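Local coordinates for iron transport multicopper oxidase FET3 (Saccharomyces cerevisiae, PDB 1ZPU), which oxidises ferrous to ferric iron with molecular oxygen, using four copper ions, so that the permease FTR1 can carry the iron into the cell, at residues 245-256 with 268-279. Sequence-based numbering, arbitrary orientation.
With NAG (2-acetamido-2-deoxy-beta-D-glucopyranose), chain L; NAG (2-acetamido-2-deoxy-beta-D-glucopyranose), chain B; MAN (alpha-D-mannopyranose), chain H.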
loop_
_atom_site.group_PDB
_atom_site.type_symbol
_atom_site.label_atom_id
_atom_site.label_comp_id
_atom_site.label_asym_id
_atom_site.label_seq_id
_atom_site.Cartn_x
_atom_site.Cartn_y
_atom_site.Cartn_z
ATOM N N ASP A 245 34.515 -1.120 16.072
ATOM C CA ASP A 245 35.571 -0.739 15.135
ATOM C C ASP A 245 35.137 0.263 14.061
ATOM O O ASP A 245 34.133 0.076 13.360
ATOM C CB ASP A 245 36.146 -1.976 14.463
ATOM C CG ASP A 245 36.880 -2.866 15.426
ATOM O OD1 ASP A 245 36.657 -4.096 15.360
ATOM O OD2 ASP A 245 37.678 -2.345 16.247
ATOM N N THR A 246 35.925 1.319 13.930
ATOM C CA THR A 246 35.770 2.277 12.848
ATOM C C THR A 246 36.712 1.882 11.702
ATOM O O THR A 246 37.075 2.698 10.866
ATOM C CB THR A 246 36.014 3.714 13.380
ATOM O OG1 THR A 246 34.969 4.029 14.309
ATOM C CG2 THR A 246 35.988 4.766 12.264
ATOM N N ASP A 247 37.086 0.610 11.651
ATOM C CA ASP A 247 38.101 0.174 10.706
ATOM C C ASP A 247 37.555 -0.227 9.325
ATOM O O ASP A 247 38.210 0.013 8.316
ATOM C CB ASP A 247 39.007 -0.903 11.326
ATOM C CG ASP A 247 38.428 -2.304 11.209
ATOM O OD1 ASP A 247 37.252 -2.519 11.589
ATOM O OD2 ASP A 247 39.165 -3.196 10.735
ATOM N N LYS A 248 36.357 -0.805 9.284
ATOM C CA LYS A 248 35.803 -1.360 8.046
ATOM C C LYS A 248 34.441 -0.772 7.677
ATOM O O LYS A 248 33.681 -0.356 8.544
ATOM C CB LYS A 248 35.678 -2.875 8.173
ATOM C CG LYS A 248 35.441 -3.575 6.855
ATOM C CD LYS A 248 34.702 -4.884 7.058
ATOM C CE LYS A 248 34.594 -5.663 5.755
ATOM N NZ LYS A 248 35.911 -6.285 5.421
ATOM N N ASN A 249 34.134 -0.744 6.385
ATOM C CA ASN A 249 32.780 -0.392 5.933
ATOM C C ASN A 249 31.978 -1.609 5.468
ATOM O O ASN A 249 32.526 -2.614 5.020
ATOM C CB ASN A 249 32.790 0.685 4.838
ATOM C CG ASN A 249 33.404 1.995 5.300
ATOM O OD1 ASN A 249 33.092 2.504 6.369
ATOM N ND2 ASN A 249 34.290 2.543 4.483
ATOM N N PHE A 250 30.662 -1.502 5.572
ATOM C CA PHE A 250 29.782 -2.639 5.337
ATOM C C PHE A 250 28.720 -2.348 4.289
ATOM O O PHE A 250 28.275 -1.216 4.131
ATOM C CB PHE A 250 29.117 -3.037 6.640
ATOM C CG PHE A 250 30.070 -3.500 7.683
ATOM C CD1 PHE A 250 30.696 -2.591 8.530
ATOM C CD2 PHE A 250 30.344 -4.857 7.836
ATOM C CE1 PHE A 250 31.568 -3.021 9.500
ATOM C CE2 PHE A 250 31.213 -5.290 8.810
ATOM C CZ PHE A 250 31.823 -4.367 9.642
ATOM N N ALA A 251 28.315 -3.389 3.579
ATOM C CA ALA A 251 27.362 -3.248 2.490
ATOM C C ALA A 251 25.920 -3.285 2.996
ATOM O O ALA A 251 25.552 -4.180 3.768
ATOM C CB ALA A 251 27.587 -4.344 1.487
ATOM N N ILE A 252 25.126 -2.292 2.592
ATOM C CA ILE A 252 23.673 -2.301 2.771
ATOM C C ILE A 252 23.114 -2.853 1.464
ATOM O O ILE A 252 23.338 -2.296 0.395
ATOM C CB ILE A 252 23.103 -0.878 3.012
ATOM C CG1 ILE A 252 23.699 -0.238 4.262
ATOM C CG2 ILE A 252 21.570 -0.907 3.105
ATOM C CD1 ILE A 252 23.490 1.252 4.310
ATOM N N MET A 253 22.393 -3.958 1.552
ATOM C CA MET A 253 22.048 -4.736 0.373
ATOM C C MET A 253 20.546 -4.819 0.142
ATOM O O MET A 253 19.790 -5.146 1.052
ATOM C CB MET A 253 22.622 -6.133 0.550
ATOM C CG MET A 253 22.997 -6.798 -0.752
ATOM S SD MET A 253 24.547 -6.228 -1.470
ATOM C CE MET A 253 25.173 -5.272 -0.121
ATOM N N GLN A 254 20.121 -4.508 -1.073
ATOM C CA GLN A 254 18.735 -4.739 -1.483
ATOM C C GLN A 254 18.675 -5.600 -2.768
ATOM O O GLN A 254 19.497 -5.444 -3.682
ATOM C CB GLN A 254 17.932 -3.419 -1.575
ATOM C CG GLN A 254 18.209 -2.562 -2.748
ATOM C CD GLN A 254 17.731 -1.108 -2.573
ATOM O OE1 GLN A 254 18.546 -0.199 -2.429
ATOM N NE2 GLN A 254 16.417 -0.883 -2.632
ATOM N N LYS A 255 17.718 -6.523 -2.819
ATOM C CA LYS A 255 17.659 -7.486 -3.917
ATOM C C LYS A 255 16.236 -7.629 -4.445
ATOM O O LYS A 255 15.295 -7.680 -3.651
ATOM C CB LYS A 255 18.175 -8.842 -3.415
ATOM C CG LYS A 255 18.451 -9.856 -4.495
ATOM C CD LYS A 255 18.848 -11.193 -3.898
ATOM C CE LYS A 255 19.521 -12.096 -4.918
ATOM N NZ LYS A 255 19.008 -11.888 -6.308
ATOM N N PHE A 256 16.089 -7.680 -5.771
ATOM C CA PHE A 256 14.798 -7.925 -6.413
ATOM C C PHE A 256 14.247 -9.280 -5.982
ATOM O O PHE A 256 15.011 -10.241 -5.797
ATOM C CB PHE A 256 14.983 -8.030 -7.921
ATOM C CG PHE A 256 14.750 -6.765 -8.684
ATOM C CD1 PHE A 256 15.810 -5.938 -9.020
ATOM C CD2 PHE A 256 13.479 -6.456 -9.162
ATOM C CE1 PHE A 256 15.596 -4.799 -9.753
ATOM C CE2 PHE A 256 13.249 -5.320 -9.909
ATOM C CZ PHE A 256 14.303 -4.480 -10.204
ATOM N N LEU A 268 19.810 -6.355 -16.331
ATOM C CA LEU A 268 19.195 -5.826 -15.107
ATOM C C LEU A 268 19.976 -6.211 -13.861
ATOM O O LEU A 268 20.111 -7.394 -13.541
ATOM C CB LEU A 268 17.742 -6.289 -14.947
ATOM C CG LEU A 268 17.039 -5.952 -13.628
ATOM C CD1 LEU A 268 17.056 -4.459 -13.354
ATOM C CD2 LEU A 268 15.616 -6.469 -13.633
ATOM N N GLN A 269 20.474 -5.194 -13.160
ATOM C CA GLN A 269 21.121 -5.398 -11.869
ATOM C C GLN A 269 20.085 -5.866 -10.862
ATOM O O GLN A 269 19.291 -5.074 -10.368
ATOM C CB GLN A 269 21.818 -4.121 -11.393
ATOM C CG GLN A 269 23.060 -3.772 -12.206
ATOM C CD GLN A 269 24.134 -4.872 -12.153
ATOM O OE1 GLN A 269 24.597 -5.259 -11.069
ATOM N NE2 GLN A 269 24.528 -5.379 -13.321
ATOM N N LEU A 270 20.073 -7.165 -10.590
ATOM C CA LEU A 270 19.079 -7.732 -9.694
ATOM C C LEU A 270 19.353 -7.349 -8.250
ATOM O O LEU A 270 18.413 -7.196 -7.439
ATOM C CB LEU A 270 19.024 -9.246 -9.829
ATOM C CG LEU A 270 18.411 -9.846 -11.088
ATOM C CD1 LEU A 270 18.376 -11.365 -10.946
ATOM C CD2 LEU A 270 17.021 -9.262 -11.376
ATOM N N ASN A 271 20.628 -7.194 -7.914
ATOM C CA ASN A 271 20.957 -6.788 -6.555
ATOM C C ASN A 271 21.817 -5.544 -6.471
ATOM O O ASN A 271 22.745 -5.393 -7.218
ATOM C CB ASN A 271 21.433 -7.967 -5.669
ATOM C CG ASN A 271 22.309 -8.946 -6.393
ATOM O OD1 ASN A 271 23.373 -8.581 -6.855
ATOM N ND2 ASN A 271 21.882 -10.211 -6.473
ATOM N N ALA A 272 21.460 -4.638 -5.575
ATOM C CA ALA A 272 22.071 -3.318 -5.494
ATOM C C ALA A 272 22.775 -3.106 -4.153
ATOM O O ALA A 272 22.260 -3.497 -3.104
ATOM C CB ALA A 272 21.038 -2.267 -5.701
ATOM N N THR A 273 23.958 -2.493 -4.198
ATOM C CA THR A 273 24.775 -2.278 -3.002
ATOM C C THR A 273 24.806 -0.807 -2.601
ATOM O O THR A 273 25.089 0.069 -3.422
ATOM C CB THR A 273 26.263 -2.724 -3.194
ATOM O OG1 THR A 273 26.345 -4.062 -3.703
ATOM C CG2 THR A 273 27.034 -2.615 -1.903
ATOM N N SER A 274 24.529 -0.555 -1.327
ATOM C CA SER A 274 24.760 0.745 -0.709
ATOM C C SER A 274 25.764 0.606 0.436
ATOM O O SER A 274 26.239 -0.494 0.721
ATOM C CB SER A 274 23.463 1.355 -0.208
ATOM O OG SER A 274 22.854 2.122 -1.228
ATOM N N TYR A 275 26.098 1.715 1.090
ATOM C CA TYR A 275 27.243 1.713 1.984
ATOM C C TYR A 275 26.958 2.165 3.399
ATOM O O TYR A 275 26.599 3.310 3.641
ATOM C CB TYR A 275 28.371 2.575 1.417
ATOM C CG TYR A 275 28.504 2.460 -0.068
ATOM C CD1 TYR A 275 28.258 3.561 -0.887
ATOM C CD2 TYR A 275 28.851 1.246 -0.665
ATOM C CE1 TYR A 275 28.364 3.467 -2.252
ATOM C CE2 TYR A 275 28.959 1.141 -2.033
ATOM C CZ TYR A 275 28.709 2.261 -2.822
ATOM O OH TYR A 275 28.816 2.175 -4.191
ATOM N N MET A 276 27.153 1.249 4.337
ATOM C CA MET A 276 27.249 1.607 5.743
ATOM C C MET A 276 28.710 1.979 6.050
ATOM O O MET A 276 29.604 1.116 6.090
ATOM C CB MET A 276 26.758 0.469 6.631
ATOM C CG MET A 276 26.617 0.841 8.076
ATOM S SD MET A 276 25.916 -0.541 8.974
ATOM C CE MET A 276 26.224 -0.067 10.671
ATOM N N VAL A 277 28.930 3.279 6.243
ATOM C CA VAL A 277 30.268 3.841 6.338
ATOM C C VAL A 277 30.672 4.182 7.777
ATOM O O VAL A 277 30.154 5.124 8.372
ATOM C CB VAL A 277 30.420 5.102 5.444
ATOM C CG1 VAL A 277 31.824 5.617 5.500
ATOM C CG2 VAL A 277 30.036 4.807 4.002
ATOM N N TYR A 278 31.602 3.411 8.325
ATOM C CA TYR A 278 32.170 3.706 9.628
ATOM C C TYR A 278 33.370 4.609 9.430
ATOM O O TYR A 278 33.665 5.439 10.276
ATOM C CB TYR A 278 32.622 2.427 10.339
ATOM C CG TYR A 278 31.540 1.561 10.953
ATOM C CD1 TYR A 278 30.665 0.826 10.158
ATOM C CD2 TYR A 278 31.437 1.429 12.335
ATOM C CE1 TYR A 278 29.696 0.019 10.721
ATOM C CE2 TYR A 278 30.474 0.614 12.910
ATOM C CZ TYR A 278 29.608 -0.086 12.099
ATOM O OH TYR A 278 28.652 -0.894 12.666
ATOM N N ASN A 279 34.061 4.428 8.310
ATOM C CA ASN A 279 35.290 5.152 8.020
ATOM C C ASN A 279 35.217 5.810 6.642
ATOM O O ASN A 279 35.155 5.133 5.613
ATOM C CB ASN A 279 36.488 4.208 8.112
ATOM C CG ASN A 279 37.807 4.927 8.009
ATOM O OD1 ASN A 279 37.878 6.060 7.530
ATOM N ND2 ASN A 279 38.865 4.272 8.488
HETATM C C1 NAG L . 22.937 -11.229 -6.362
HETATM C C2 NAG L . 24.118 -11.790 -7.144
HETATM C C3 NAG L . 24.211 -13.322 -7.117
HETATM C C4 NAG L . 24.263 -13.844 -5.700
HETATM C C5 NAG L . 23.000 -13.299 -5.033
HETATM C C6 NAG L . 22.927 -13.729 -3.571
HETATM C C7 NAG L . 25.137 -10.853 -9.152
HETATM C C8 NAG L . 26.242 -10.213 -8.358
HETATM N N2 NAG L . 24.061 -11.328 -8.506
HETATM O O3 NAG L . 25.392 -13.772 -7.740
HETATM O O4 NAG L . 24.320 -15.257 -5.771
HETATM O O5 NAG L . 22.935 -11.864 -5.091
HETATM O O6 NAG L . 23.939 -13.065 -2.848
HETATM O O7 NAG L . 25.265 -10.921 -10.374
HETATM C C1 NAG B . 40.140 4.609 7.902
HETATM C C2 NAG B . 41.010 4.939 9.116
HETATM C C3 NAG B . 42.448 5.172 8.676
HETATM C C4 NAG B . 42.949 3.927 7.946
HETATM C C5 NAG B . 41.998 3.646 6.785
HETATM C C6 NAG B . 42.353 2.389 6.014
HETATM C C7 NAG B . 40.129 6.009 11.104
HETATM C C8 NAG B . 40.721 7.046 12.014
HETATM N N2 NAG B . 40.506 6.098 9.827
HETATM O O3 NAG B . 43.246 5.487 9.796
HETATM O O4 NAG B . 44.253 4.139 7.456
HETATM O O5 NAG B . 40.686 3.478 7.261
HETATM O O6 NAG B . 41.657 2.470 4.794
HETATM O O7 NAG B . 39.351 5.146 11.550
HETATM C C1 MAN H . 22.450 -0.617 -16.523
HETATM C C2 MAN H . 22.124 -1.226 -15.165
HETATM C C3 MAN H . 20.812 -1.997 -15.202
HETATM C C4 MAN H . 19.722 -1.144 -15.834
HETATM C C5 MAN H . 20.149 -0.668 -17.206
HETATM C C6 MAN H . 19.081 0.241 -17.782
HETATM O O2 MAN H . 21.983 -0.194 -14.228
HETATM O O3 MAN H . 20.414 -2.341 -13.893
HETATM O O4 MAN H . 18.539 -1.885 -15.948
HETATM O O5 MAN H . 21.340 0.074 -17.067
HETATM O O6 MAN H . 19.584 0.777 -18.984
#
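Phe250 and Met276 open an antiparallel ladder that continues through Ile252–Ser274 and Gln254–Ala272, each pair bonded in both directions, and ends with Phe256 N on Leu270 O at 2.9 Å. The pairing illustrates how a buried strand pair of a cupredoxin sheet can carry glycans at its two ends. On one face the side chains of Ile252 and Met276 cross at about a right angle, CG1 to CB 3.9 Å. Beyond them, CD1 of Phe250 meets CE1 of Tyr278 at 3.6 Å, the ring planes inclined at 64°. Past the ladder Asn249 takes over: CG is anti to the carbonyl carbon (chi1 -61°), bringing the amide to Tyr278 and Asn279. Its OD1 receives Asn279 N on a lone pair at 2.9 Å and, weakly, Tyr278 N; its ND2 reaches Asn279 O at 3.0 Å and also bonds Ala283 O. Replacing Asn249 by an alanine removes this amide and is likely to leave N and O of Asn279 without these mates, with the segment free to shift. The other face pairs Met253 with Thr273 (SD to OG1 3.6 Å) and Lys255 with Asn271, which bears an N-linked glycan, as does Asn279. The solvent side is looser: Asp245, Asp247 and Lys248 are exposed, Gln269 partly so. Strand 201-205 continues the sheet beyond 250-256 and strand 179-181 beyond 271-277, while strand 169-172 packs against Gln254, Phe256 and Ser274.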